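Local coordinates for protein WipB (PDB 5NNY) that acts as a translocated serine/threonine phosphatase that targets the host lysosomal nutrient-sensing machinery, the chain described here being its phosphatase domain, at residues N154-N159 and T284-E289; F133-E138 and L147-L152; D263-G268 and V280-V285; D96-R101 and Y106-L111. All coordinates share one frame; numbering follows the deposited sequence.

Interaction 1: N154-N159 and T284-E289; sequences NIQHGN and TVWGRE
I155 and W286 hold the closest backbone approach between loop 154-159 and the helix end 284-289, yet their CA atoms lie 11.7 Å apart, so long side chains must bridge the gap. The loop joins helices 150-153 and 159-169, with G158 at the N-cap of the second. On the other side, helix 280-286 stops just after W286. There G287 takes a positive phi of 70°, easily reached by a residue without a side chain, and the chain turns away.

The bridge is mainly aliphatic against aromatic. CD1 of I155 meets CZ2 of W286 at 3.7 Å, arriving at the rim of the indole and near its plane, not over a face. I155 has CG1 between its backbone N and carbonyl carbon (chi1 63°), and the chain then runs extended to carry CD1 toward the six-membered ring. Tryptophan suits the place because its long, broad side chain spans much of the gap. Q156 lies beside this pair: its OE1 is 4.5 Å from CH2 of W286, obliquely placed and only loosely touching. The amide of Q156 is engaged elsewhere, NE2 bonding to E132 OE1 and N128 O of helix 128-138. M265 of helix 262-270 packs on both I155 and W286, closing the group from a third element.

The helix end itself is a Schellman motif, with G287 as its C-prime residue: R288 N pairs with A283 O, and G287 N makes a weak 3.3 Å bond to T284 O.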
loop_
_atom_site.group_PDB
_atom_site.type_symbol
_atom_site.label_atom_id
_atom_site.label_comp_id
_atom_site.label_asym_id
_atom_site.label_seq_id
_atom_site.Cartn_x
_atom_site.Cartn_y
_atom_site.Cartn_z
ATOM N N ASN A 154 16.364 2.944 5.513
ATOM C CA ASN A 154 17.302 2.265 6.399
ATOM C C ASN A 154 16.673 1.085 7.129
ATOM O O ASN A 154 17.408 0.269 7.700
ATOM C CB ASN A 154 17.848 3.225 7.459
ATOM C CG ASN A 154 18.844 4.213 6.913
ATOM O OD1 ASN A 154 19.425 4.011 5.844
ATOM N ND2 ASN A 154 19.063 5.296 7.660
ATOM N N ILE A 155 15.345 0.986 7.177
ATOM C CA ILE A 155 14.702 -0.026 8.019
ATOM C C ILE A 155 13.953 -1.061 7.224
ATOM O O ILE A 155 13.278 -1.914 7.819
ATOM C CB ILE A 155 13.770 0.605 9.069
ATOM C CG1 ILE A 155 12.614 1.343 8.393
ATOM C CG2 ILE A 155 14.572 1.518 9.975
ATOM C CD1 ILE A 155 11.697 2.060 9.351
ATOM N N GLN A 156 14.007 -1.001 5.899
ATOM C CA GLN A 156 13.315 -1.995 5.099
ATOM C C GLN A 156 13.948 -2.001 3.721
ATOM O O GLN A 156 14.536 -1.010 3.282
ATOM C CB GLN A 156 11.812 -1.704 5.025
ATOM C CG GLN A 156 11.508 -0.336 4.430
ATOM C CD GLN A 156 10.100 0.147 4.747
ATOM O OE1 GLN A 156 9.395 -0.434 5.575
ATOM N NE2 GLN A 156 9.688 1.218 4.087
ATOM N N HIS A 157 13.830 -3.132 3.051
ATOM C CA HIS A 157 14.345 -3.257 1.703
ATOM C C HIS A 157 13.226 -2.906 0.738
ATOM O O HIS A 157 12.091 -3.370 0.887
ATOM C CB HIS A 157 14.911 -4.651 1.459
ATOM C CG HIS A 157 16.271 -4.840 2.056
ATOM N ND1 HIS A 157 16.809 -6.080 2.330
ATOM C CD2 HIS A 157 17.202 -3.932 2.443
ATOM C CE1 HIS A 157 18.012 -5.928 2.859
ATOM N NE2 HIS A 157 18.275 -4.634 2.934
ATOM N N GLY A 158 13.533 -2.022 -0.190
ATOM C CA GLY A 158 12.556 -1.495 -1.111
ATOM C C GLY A 158 13.094 -1.526 -2.516
ATOM O O GLY A 158 13.162 -0.486 -3.176
ATOM N N ASN A 159 13.511 -2.720 -2.961
ATOM C CA ASN A 159 14.055 -2.868 -4.312
ATOM C C ASN A 159 13.159 -2.204 -5.341
ATOM O O ASN A 159 13.636 -1.503 -6.242
ATOM C CB ASN A 159 14.215 -4.355 -4.669
ATOM C CG ASN A 159 14.768 -4.558 -6.077
ATOM O OD1 ASN A 159 15.909 -4.215 -6.341
ATOM N ND2 ASN A 159 13.965 -5.117 -6.981
ATOM N N THR A 284 0.469 1.046 15.040
ATOM C CA THR A 284 -0.502 0.323 14.216
ATOM C C THR A 284 0.154 -0.281 12.972
ATOM O O THR A 284 -0.045 -1.460 12.662
ATOM C CB THR A 284 -1.656 1.260 13.836
ATOM O OG1 THR A 284 -2.351 1.657 15.019
ATOM C CG2 THR A 284 -2.647 0.563 12.900
ATOM N N VAL A 285 0.944 0.499 12.236
ATOM C CA VAL A 285 1.520 -0.046 11.008
ATOM C C VAL A 285 2.569 -1.108 11.321
ATOM O O VAL A 285 2.792 -2.016 10.516
ATOM C CB VAL A 285 2.094 1.063 10.093
ATOM C CG1 VAL A 285 0.979 1.998 9.622
ATOM C CG2 VAL A 285 3.226 1.838 10.780
ATOM N N TRP A 286 3.254 -1.006 12.474
ATOM C CA TRP A 286 4.241 -2.036 12.811
ATOM C C TRP A 286 3.657 -3.172 13.648
ATOM O O TRP A 286 4.324 -4.197 13.825
ATOM C CB TRP A 286 5.457 -1.422 13.542
ATOM C CG TRP A 286 6.418 -0.650 12.610
ATOM C CD1 TRP A 286 6.493 0.701 12.444
ATOM C CD2 TRP A 286 7.398 -1.221 11.727
ATOM N NE1 TRP A 286 7.467 1.011 11.509
ATOM C CE2 TRP A 286 8.030 -0.155 11.054
ATOM C CE3 TRP A 286 7.804 -2.531 11.445
ATOM C CZ2 TRP A 286 9.044 -0.359 10.130
ATOM C CZ3 TRP A 286 8.785 -2.731 10.515
ATOM C CH2 TRP A 286 9.407 -1.655 9.874
ATOM N N GLY A 287 2.431 -3.034 14.141
ATOM C CA GLY A 287 1.834 -4.110 14.929
ATOM C C GLY A 287 2.479 -4.284 16.287
ATOM O O GLY A 287 2.577 -5.415 16.788
ATOM N N ARG A 288 2.921 -3.185 16.902
ATOM C CA ARG A 288 3.649 -3.217 18.168
ATOM C C ARG A 288 2.747 -2.870 19.344
ATOM O O ARG A 288 1.667 -2.300 19.180
ATOM C CB ARG A 288 4.831 -2.239 18.151
ATOM C CG ARG A 288 5.773 -2.429 16.984
ATOM C CD ARG A 288 6.273 -3.871 16.932
ATOM N NE ARG A 288 7.274 -4.023 15.880
ATOM C CZ ARG A 288 7.608 -5.177 15.321
ATOM N NH1 ARG A 288 7.020 -6.298 15.714
ATOM N NH2 ARG A 288 8.531 -5.212 14.367
ATOM N N GLU A 289 3.244 -3.162 20.546
ATOM C CA GLU A 289 2.457 -2.975 21.755
ATOM C C GLU A 289 2.049 -1.523 21.943
ATOM O O GLU A 289 2.875 -0.612 21.878
ATOM C CB GLU A 289 3.237 -3.461 22.984
ATOM C CG GLU A 289 2.463 -3.264 24.298
ATOM C CD GLU A 289 2.937 -4.179 25.440
ATOM O OE1 GLU A 289 2.157 -4.383 26.394
ATOM O OE2 GLU A 289 4.070 -4.702 25.388
#

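Interaction 2: F133-E138 and L147-L152; sequences FVEACE and LVAKRL
OE1 of E135 is gripped by two waters, and through them the helical segment 133-138 is tied to the backbone of 147-152. Water 1 donates to OE1 at an unusually short 2.5 Å and accepts from L152 N. Water 2 also donates to OE1, and it gives its other proton to V148 O at 2.6 Å. A third water accepts from V148 N at 2.9 Å and may donate to A136 O. One carboxylate oxygen thus serves both an N-H and a C=O of the opposing chain, which a glutamate can do because water adapts to either polarity.

The E135 chain reaches this position with CG anti to the backbone N (chi1 -168°) and continues extended beyond CG. E135 and L152 approach from opposite directions, so that CD1 of L152 lies against the carboxylate, 3.4 Å from OE2. That oxygen has polar partners of its own, Y260 OH and H262 NE2, which fix the group although a methyl presses on it. Further along, A136 is small enough to let the chains close in: its CA is 3.6 Å from V148 O, a CA-H...O contact with 142° at the hydrogen. L147 lays CD2 near A136 O at 3.5 Å and against C137 SG at 4.1 Å, adding apolar packing beside the water bridges.

Helix 128-138 is thereby joined to the short, weakly bonded helix 150-153 and the loop leading into it, with helix 159-169 touching A136 and L147, helix 175-186 touching C137 and L147, and helix 262-270 packing on L152.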
loop_
_atom_site.group_PDB
_atom_site.type_symbol
_atom_site.label_atom_id
_atom_site.label_comp_id
_atom_site.label_asym_id
_atom_site.label_seq_id
_atom_site.Cartn_x
_atom_site.Cartn_y
_atom_site.Cartn_z
ATOM N N PHE A 133 6.658 5.305 0.380
ATOM C CA PHE A 133 6.209 5.940 -0.863
ATOM C C PHE A 133 5.429 7.227 -0.578
ATOM O O PHE A 133 5.638 8.256 -1.248
ATOM C CB PHE A 133 5.367 4.951 -1.678
ATOM C CG PHE A 133 4.906 5.491 -3.014
ATOM C CD1 PHE A 133 5.812 5.679 -4.042
ATOM C CD2 PHE A 133 3.578 5.844 -3.208
ATOM C CE1 PHE A 133 5.399 6.175 -5.280
ATOM C CE2 PHE A 133 3.138 6.324 -4.442
ATOM C CZ PHE A 133 4.066 6.504 -5.477
ATOM N N VAL A 134 4.550 7.187 0.429
ATOM C CA VAL A 134 3.802 8.370 0.842
ATOM C C VAL A 134 4.763 9.506 1.177
ATOM O O VAL A 134 4.597 10.647 0.735
ATOM C CB VAL A 134 2.902 8.030 2.045
ATOM C CG1 VAL A 134 2.390 9.319 2.679
ATOM C CG2 VAL A 134 1.765 7.111 1.615
ATOM N N GLU A 135 5.748 9.217 2.020
ATOM C CA GLU A 135 6.655 10.257 2.488
ATOM C C GLU A 135 7.455 10.837 1.338
ATOM O O GLU A 135 7.586 12.057 1.219
ATOM C CB GLU A 135 7.592 9.695 3.559
ATOM C CG GLU A 135 8.376 10.793 4.308
ATOM C CD GLU A 135 9.430 10.208 5.232
ATOM O OE1 GLU A 135 10.541 9.900 4.737
ATOM O OE2 GLU A 135 9.127 10.035 6.434
ATOM N N ALA A 136 8.001 9.966 0.487
ATOM C CA ALA A 136 8.727 10.408 -0.697
ATOM C C ALA A 136 7.888 11.355 -1.537
ATOM O O ALA A 136 8.377 12.399 -1.985
ATOM C CB ALA A 136 9.146 9.198 -1.530
ATOM N N CYS A 137 6.623 11.014 -1.762
ATOM C CA CYS A 137 5.783 11.854 -2.606
ATOM C C CYS A 137 5.402 13.145 -1.906
ATOM O O CYS A 137 5.404 14.214 -2.530
ATOM C CB CYS A 137 4.527 11.088 -3.030
ATOM S SG CYS A 137 4.867 9.762 -4.202
ATOM N N GLU A 138 5.075 13.070 -0.610
ATOM C CA GLU A 138 4.681 14.270 0.126
ATOM C C GLU A 138 5.830 15.266 0.280
ATOM O O GLU A 138 5.593 16.479 0.354
ATOM C CB GLU A 138 4.156 13.894 1.514
ATOM C CG GLU A 138 2.808 13.205 1.535
ATOM C CD GLU A 138 2.279 13.075 2.947
ATOM O OE1 GLU A 138 3.098 13.152 3.899
ATOM O OE2 GLU A 138 1.058 12.919 3.101
ATOM N N LEU A 147 12.176 12.134 -5.450
ATOM C CA LEU A 147 11.500 11.178 -4.567
ATOM C C LEU A 147 12.571 10.460 -3.762
ATOM O O LEU A 147 13.320 9.652 -4.316
ATOM C CB LEU A 147 10.666 10.182 -5.375
ATOM C CG LEU A 147 9.542 10.751 -6.235
ATOM C CD1 LEU A 147 8.988 9.680 -7.172
ATOM C CD2 LEU A 147 8.438 11.303 -5.349
ATOM N N VAL A 148 12.647 10.743 -2.459
ATOM C CA VAL A 148 13.676 10.132 -1.626
ATOM C C VAL A 148 13.079 9.872 -0.253
ATOM O O VAL A 148 12.172 10.575 0.201
ATOM C CB VAL A 148 14.967 10.990 -1.499
ATOM C CG1 VAL A 148 15.833 10.925 -2.776
ATOM C CG2 VAL A 148 14.628 12.421 -1.147
ATOM N N ALA A 149 13.618 8.865 0.414
ATOM C CA ALA A 149 13.203 8.565 1.777
ATOM C C ALA A 149 14.336 7.832 2.469
ATOM O O ALA A 149 14.273 6.616 2.653
ATOM C CB ALA A 149 11.914 7.733 1.783
ATOM N N LYS A 150 15.393 8.562 2.823
ATOM C CA LYS A 150 16.627 7.906 3.238
ATOM C C LYS A 150 16.478 7.192 4.578
ATOM O O LYS A 150 16.933 6.054 4.733
ATOM C CB LYS A 150 17.764 8.923 3.286
ATOM C CG LYS A 150 19.132 8.285 3.424
ATOM C CD LYS A 150 20.233 9.320 3.262
ATOM C CE LYS A 150 20.089 10.457 4.274
ATOM N NZ LYS A 150 19.986 9.943 5.679
ATOM N N ARG A 151 15.823 7.829 5.556
ATOM C CA ARG A 151 15.728 7.233 6.890
ATOM C C ARG A 151 14.790 6.027 6.889
ATOM O O ARG A 151 15.103 4.981 7.468
ATOM C CB ARG A 151 15.279 8.277 7.927
ATOM C CG ARG A 151 16.059 9.605 7.931
ATOM C CD ARG A 151 16.566 10.037 9.320
ATOM N NE ARG A 151 15.527 10.480 10.265
ATOM C CZ ARG A 151 15.151 11.745 10.462
ATOM N NH1 ARG A 151 14.214 12.026 11.367
ATOM N NH2 ARG A 151 15.696 12.730 9.758
ATOM N N LEU A 152 13.634 6.145 6.228
ATOM C CA LEU A 152 12.756 4.986 6.104
ATOM C C LEU A 152 13.413 3.856 5.321
ATOM O O LEU A 152 13.194 2.681 5.625
ATOM C CB LEU A 152 11.443 5.398 5.447
ATOM C CG LEU A 152 10.617 6.333 6.329
ATOM C CD1 LEU A 152 9.333 6.706 5.596
ATOM C CD2 LEU A 152 10.318 5.645 7.681
HETATM O O HOH W 1 12.725 8.900 5.249
HETATM O O HOH W 2 11.257 11.649 2.399
HETATM O O HOH W 3 10.990 13.053 -1.726
#

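Interaction 3: D263-G268 and V280-V285; sequences DMMYRG and VVAATV
M265 and V285 cross at about a right angle, CE of the methionine meeting CG2 of the valine at 4.2 Å. The methionine is bent twice, at chi2 (-56°) and chi3 (-87°), and this hooks its thioether across to the neighbouring helix instead of letting it run straight out. On the way SD passes 3.9 Å from CB of A282. CB of M264 also meets that methyl, at 3.8 Å; beyond CG, M264 stays extended, so it is the root of the residue that packs here. The A282 methyl is thus touched by two methionines. Its size suits a pair of short helical segments whose axes approach to 9.6 Å and run the same way at 30° to each other.

Two polar bonds form within the segments. R267 NH1 makes a 2.8 Å salt bridge with D263 OD2 one turn back, and has E279 as a second acidic partner. T284 OG1 returns to V280 O, which also accepts from T284 N on the opposite face of its plane.

With only methyl, methylene and sulfur atoms meeting across the interface, cohesion here comes from dispersion and the exclusion of water, and flexible methionines can shape themselves to fixed alanine and valine surfaces.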
loop_
_atom_site.group_PDB
_atom_site.type_symbol
_atom_site.label_atom_id
_atom_site.label_comp_id
_atom_site.label_asym_id
_atom_site.label_seq_id
_atom_site.Cartn_x
_atom_site.Cartn_y
_atom_site.Cartn_z
ATOM N N ASP A 263 12.250 8.301 14.576
ATOM C CA ASP A 263 12.683 7.482 15.708
ATOM C C ASP A 263 11.630 6.425 16.048
ATOM O O ASP A 263 11.959 5.309 16.475
ATOM C CB ASP A 263 12.997 8.371 16.919
ATOM C CG ASP A 263 11.800 9.184 17.390
ATOM O OD1 ASP A 263 11.495 10.236 16.779
ATOM O OD2 ASP A 263 11.155 8.773 18.387
ATOM N N MET A 264 10.352 6.769 15.872
ATOM C CA MET A 264 9.289 5.785 16.086
ATOM C C MET A 264 9.424 4.620 15.120
ATOM O O MET A 264 9.125 3.473 15.464
ATOM C CB MET A 264 7.918 6.434 15.919
ATOM C CG MET A 264 7.586 7.531 16.885
ATOM S SD MET A 264 6.032 8.239 16.337
ATOM C CE MET A 264 5.938 9.770 17.251
ATOM N N MET A 265 9.857 4.895 13.896
ATOM C CA MET A 265 9.923 3.833 12.895
ATOM C C MET A 265 11.149 2.949 13.104
ATOM O O MET A 265 11.098 1.735 12.861
ATOM C CB MET A 265 9.908 4.452 11.484
ATOM C CG MET A 265 8.680 5.323 11.250
ATOM S SD MET A 265 7.145 4.411 11.544
ATOM C CE MET A 265 6.891 3.662 9.935
ATOM N N TYR A 266 12.259 3.523 13.562
ATOM C CA TYR A 266 13.402 2.678 13.909
ATOM C C TYR A 266 13.040 1.740 15.056
ATOM O O TYR A 266 13.336 0.541 15.020
ATOM C CB TYR A 266 14.612 3.523 14.307
ATOM C CG TYR A 266 15.322 4.209 13.155
ATOM C CD1 TYR A 266 16.115 3.473 12.275
ATOM C CD2 TYR A 266 15.238 5.590 12.976
ATOM C CE1 TYR A 266 16.781 4.084 11.227
ATOM C CE2 TYR A 266 15.920 6.222 11.916
ATOM C CZ TYR A 266 16.680 5.455 11.050
ATOM O OH TYR A 266 17.355 6.044 10.001
ATOM N N ARG A 267 12.418 2.281 16.097
ATOM C CA ARG A 267 12.041 1.437 17.226
ATOM C C ARG A 267 10.935 0.472 16.823
ATOM O O ARG A 267 10.878 -0.660 17.317
ATOM C CB ARG A 267 11.608 2.299 18.414
ATOM C CG ARG A 267 12.786 2.988 19.115
ATOM C CD ARG A 267 12.328 3.846 20.280
ATOM N NE ARG A 267 11.705 5.094 19.852
ATOM C CZ ARG A 267 10.426 5.410 20.034
ATOM N NH1 ARG A 267 9.975 6.583 19.612
ATOM N NH2 ARG A 267 9.600 4.568 20.639
ATOM N N GLY A 268 10.050 0.909 15.925
ATOM C CA GLY A 268 9.062 -0.006 15.377
ATOM C C GLY A 268 9.716 -1.170 14.662
ATOM O O GLY A 268 9.407 -2.333 14.920
ATOM N N VAL A 280 0.927 6.139 18.023
ATOM C CA VAL A 280 -0.092 5.111 17.777
ATOM C C VAL A 280 -0.162 4.742 16.292
ATOM O O VAL A 280 -0.441 3.592 15.937
ATOM C CB VAL A 280 -1.461 5.557 18.324
ATOM C CG1 VAL A 280 -2.048 6.712 17.511
ATOM C CG2 VAL A 280 -2.420 4.364 18.359
ATOM N N VAL A 281 0.137 5.688 15.395
ATOM C CA VAL A 281 0.177 5.322 13.978
ATOM C C VAL A 281 1.355 4.387 13.717
ATOM O O VAL A 281 1.214 3.353 13.063
ATOM C CB VAL A 281 0.228 6.579 13.080
ATOM C CG1 VAL A 281 0.420 6.189 11.613
ATOM C CG2 VAL A 281 -1.058 7.390 13.203
ATOM N N ALA A 282 2.533 4.713 14.261
ATOM C CA ALA A 282 3.659 3.789 14.142
ATOM C C ALA A 282 3.319 2.434 14.762
ATOM O O ALA A 282 3.581 1.381 14.166
ATOM C CB ALA A 282 4.911 4.394 14.794
ATOM N N ALA A 283 2.711 2.443 15.947
ATOM C CA ALA A 283 2.337 1.192 16.610
ATOM C C ALA A 283 1.371 0.375 15.750
ATOM O O ALA A 283 1.478 -0.850 15.666
ATOM C CB ALA A 283 1.722 1.509 17.971
ATOM N N THR A 284 0.469 1.046 15.040
ATOM C CA THR A 284 -0.502 0.323 14.216
ATOM C C THR A 284 0.154 -0.281 12.972
ATOM O O THR A 284 -0.045 -1.460 12.662
ATOM C CB THR A 284 -1.656 1.260 13.836
ATOM O OG1 THR A 284 -2.351 1.657 15.019
ATOM C CG2 THR A 284 -2.647 0.563 12.900
ATOM N N VAL A 285 0.944 0.499 12.236
ATOM C CA VAL A 285 1.520 -0.046 11.008
ATOM C C VAL A 285 2.569 -1.108 11.321
ATOM O O VAL A 285 2.792 -2.016 10.516
ATOM C CB VAL A 285 2.094 1.063 10.093
ATOM C CG1 VAL A 285 0.979 1.998 9.622
ATOM C CG2 VAL A 285 3.226 1.838 10.780
#

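Interaction 4: D96-R101 and Y106-L111; sequences DELVDR and YFILKL
The loop holding E97 and L98 resembles the GDxVDRG signature of PPP-type phosphatases, with one extra residue between GD and VDRG; it follows strand 90-93 of the central sheet and packs on helix 105-117. In those relatives the first aspartate binds metal, the arginine contacts phosphate and the second aspartate pairs with the catalytic histidine, roles that can only be suggested here. D96 and D100 both touch H129, and D100 OD2 bonds to H12 ND1.

Between them, the carbonyl of E97 and the side chain of L98 meet the helix. I108 turns toward the loop and sets CD1 3.3 Å from E97 O, while its CG2 also nears that oxygen at 3.5 Å. Beta-branching lets the isoleucine lay two methyl-bearing arms on one carbonyl. L98 spans I108 and L109: its CD2 meets CG2 of I108 at 4.1 Å, and its CD1 meets CD2 of L109 at 4.0 Å, the two leucines crossing at about a right angle. F133 and Y186 also pack on L98. Within the loop, R101 N donates to the anti lone pair of D100 OD1 at 2.7 Å; V99 N hydrogen-bonds to D105 OD2, and both bonds would help to fix the loop's course.

Chemically the contact is an apolar bed beneath a polar loop: aliphatic side chains supply the packing, while hydrogen bonds also hold the loop, and the carboxylate of E97 points away from helix 105-117 to bond through OE1 with Y186 OH.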
loop_
_atom_site.group_PDB
_atom_site.type_symbol
_atom_site.label_atom_id
_atom_site.label_comp_id
_atom_site.label_asym_id
_atom_site.label_seq_id
_atom_site.Cartn_x
_atom_site.Cartn_y
_atom_site.Cartn_z
ATOM N N ASP A 96 1.978 -3.788 1.516
ATOM C CA ASP A 96 3.243 -4.121 0.868
ATOM C C ASP A 96 3.086 -4.187 -0.649
ATOM O O ASP A 96 3.772 -4.949 -1.327
ATOM C CB ASP A 96 3.815 -5.428 1.409
ATOM C CG ASP A 96 4.259 -5.320 2.859
ATOM O OD1 ASP A 96 4.141 -4.236 3.449
ATOM O OD2 ASP A 96 4.723 -6.336 3.405
ATOM N N GLU A 97 2.170 -3.375 -1.187
ATOM C CA GLU A 97 1.986 -3.329 -2.633
ATOM C C GLU A 97 3.045 -2.470 -3.331
ATOM O O GLU A 97 3.211 -2.580 -4.564
ATOM C CB GLU A 97 0.558 -2.852 -2.948
ATOM C CG GLU A 97 0.284 -1.360 -2.749
ATOM C CD GLU A 97 0.435 -0.875 -1.320
ATOM O OE1 GLU A 97 0.895 0.270 -1.123
ATOM O OE2 GLU A 97 0.112 -1.639 -0.374
ATOM N N LEU A 98 3.790 -1.665 -2.562
ATOM C CA LEU A 98 4.860 -0.808 -3.072
ATOM C C LEU A 98 6.064 -0.876 -2.134
ATOM O O LEU A 98 5.952 -1.314 -0.989
ATOM C CB LEU A 98 4.384 0.648 -3.204
ATOM C CG LEU A 98 3.222 0.986 -4.138
ATOM C CD1 LEU A 98 2.772 2.446 -3.935
ATOM C CD2 LEU A 98 3.611 0.754 -5.605
ATOM N N VAL A 99 7.228 -0.425 -2.633
ATOM C CA VAL A 99 8.471 -0.305 -1.852
ATOM C C VAL A 99 8.846 -1.636 -1.212
ATOM O O VAL A 99 8.864 -1.759 0.022
ATOM C CB VAL A 99 8.362 0.791 -0.769
ATOM C CG1 VAL A 99 9.769 1.153 -0.192
ATOM C CG2 VAL A 99 7.704 2.033 -1.334
ATOM N N ASP A 100 9.188 -2.630 -2.024
ATOM C CA ASP A 100 9.393 -3.967 -1.475
ATOM C C ASP A 100 10.257 -4.759 -2.450
ATOM O O ASP A 100 10.936 -4.170 -3.306
ATOM C CB ASP A 100 8.037 -4.629 -1.174
ATOM C CG ASP A 100 8.103 -5.617 -0.002
ATOM O OD1 ASP A 100 9.007 -6.483 0.010
ATOM O OD2 ASP A 100 7.234 -5.532 0.898
ATOM N N ARG A 101 10.234 -6.087 -2.335
ATOM C CA ARG A 101 11.180 -6.947 -3.047
ATOM C C ARG A 101 10.905 -7.064 -4.546
ATOM O O ARG A 101 11.810 -7.475 -5.291
ATOM C CB ARG A 101 11.170 -8.347 -2.436
ATOM C CG ARG A 101 11.915 -8.414 -1.117
ATOM C CD ARG A 101 11.475 -9.569 -0.237
ATOM N NE ARG A 101 12.618 -10.212 0.410
ATOM C CZ ARG A 101 13.309 -9.706 1.432
ATOM N NH1 ARG A 101 14.335 -10.387 1.933
ATOM N NH2 ARG A 101 12.991 -8.524 1.949
ATOM N N TYR A 106 6.616 1.063 -10.593
ATOM C CA TYR A 106 5.840 1.543 -11.733
ATOM C C TYR A 106 4.771 0.542 -12.149
ATOM O O TYR A 106 3.677 0.935 -12.556
ATOM C CB TYR A 106 6.771 1.817 -12.917
ATOM C CG TYR A 106 6.104 2.554 -14.051
ATOM C CD1 TYR A 106 5.882 3.917 -13.968
ATOM C CD2 TYR A 106 5.675 1.872 -15.207
ATOM C CE1 TYR A 106 5.261 4.600 -15.005
ATOM C CE2 TYR A 106 5.052 2.554 -16.254
ATOM C CZ TYR A 106 4.858 3.914 -16.142
ATOM O OH TYR A 106 4.255 4.609 -17.156
ATOM N N PHE A 107 5.077 -0.762 -12.065
ATOM C CA PHE A 107 4.164 -1.778 -12.590
ATOM C C PHE A 107 2.850 -1.791 -11.819
ATOM O O PHE A 107 1.766 -1.780 -12.415
ATOM C CB PHE A 107 4.821 -3.157 -12.548
ATOM C CG PHE A 107 5.947 -3.348 -13.556
ATOM C CD1 PHE A 107 6.048 -2.550 -14.698
ATOM C CD2 PHE A 107 6.852 -4.378 -13.379
ATOM C CE1 PHE A 107 7.068 -2.765 -15.629
ATOM C CE2 PHE A 107 7.865 -4.615 -14.307
ATOM C CZ PHE A 107 7.973 -3.803 -15.444
ATOM N N ILE A 108 2.929 -1.787 -10.487
ATOM C CA ILE A 108 1.719 -1.831 -9.674
ATOM C C ILE A 108 1.031 -0.475 -9.682
ATOM O O ILE A 108 -0.196 -0.394 -9.615
ATOM C CB ILE A 108 2.046 -2.332 -8.249
ATOM C CG1 ILE A 108 2.182 -3.859 -8.292
ATOM C CG2 ILE A 108 0.986 -1.903 -7.225
ATOM C CD1 ILE A 108 2.236 -4.562 -6.981
ATOM N N LEU A 109 1.798 0.611 -9.822
ATOM C CA LEU A 109 1.172 1.931 -9.896
ATOM C C LEU A 109 0.265 2.045 -11.116
ATOM O O LEU A 109 -0.825 2.628 -11.041
ATOM C CB LEU A 109 2.236 3.029 -9.922
ATOM C CG LEU A 109 2.962 3.329 -8.608
ATOM C CD1 LEU A 109 4.081 4.360 -8.830
ATOM C CD2 LEU A 109 1.963 3.824 -7.563
ATOM N N LYS A 110 0.705 1.499 -12.254
ATOM C CA LYS A 110 -0.114 1.533 -13.461
ATOM C C LYS A 110 -1.331 0.639 -13.320
ATOM O O LYS A 110 -2.397 0.947 -13.869
ATOM C CB LYS A 110 0.698 1.102 -14.684
ATOM C CG LYS A 110 1.747 2.119 -15.121
ATOM C CD LYS A 110 1.163 3.521 -15.256
ATOM C CE LYS A 110 0.783 3.851 -16.700
ATOM N NZ LYS A 110 0.012 5.146 -16.784
ATOM N N LEU A 111 -1.182 -0.485 -12.615
ATOM C CA LEU A 111 -2.323 -1.369 -12.375
ATOM C C LEU A 111 -3.362 -0.689 -11.498
ATOM O O LEU A 111 -4.561 -0.752 -11.788
ATOM C CB LEU A 111 -1.868 -2.688 -11.740
ATOM C CG LEU A 111 -1.359 -3.715 -12.757
ATOM C CD1 LEU A 111 -0.735 -4.888 -12.053
ATOM C CD2 LEU A 111 -2.499 -4.202 -13.678
#

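How the interactions relate
Along the chain interaction 4 comes first, then interaction 2, then the loop 154-159 that opens interaction 1, whose other segment shares helix 280-286 with interaction 3. The centres of interactions 1 and 3 are about 8 Å apart, and helix 262-270 joins them through R288 NE to G268 O and N154 ND2 to Y266 OH. Interactions 2 and 4 lie about 15 Å apart and meet where F133 packs on L98, V99 and L109. Interactions 3 and 4, about 22 Å apart between centres, do not touch. Together they link the PPP-like loop after strand 90-93 to helices 128-138, 262-270 and 280-286 within one phosphatase domain.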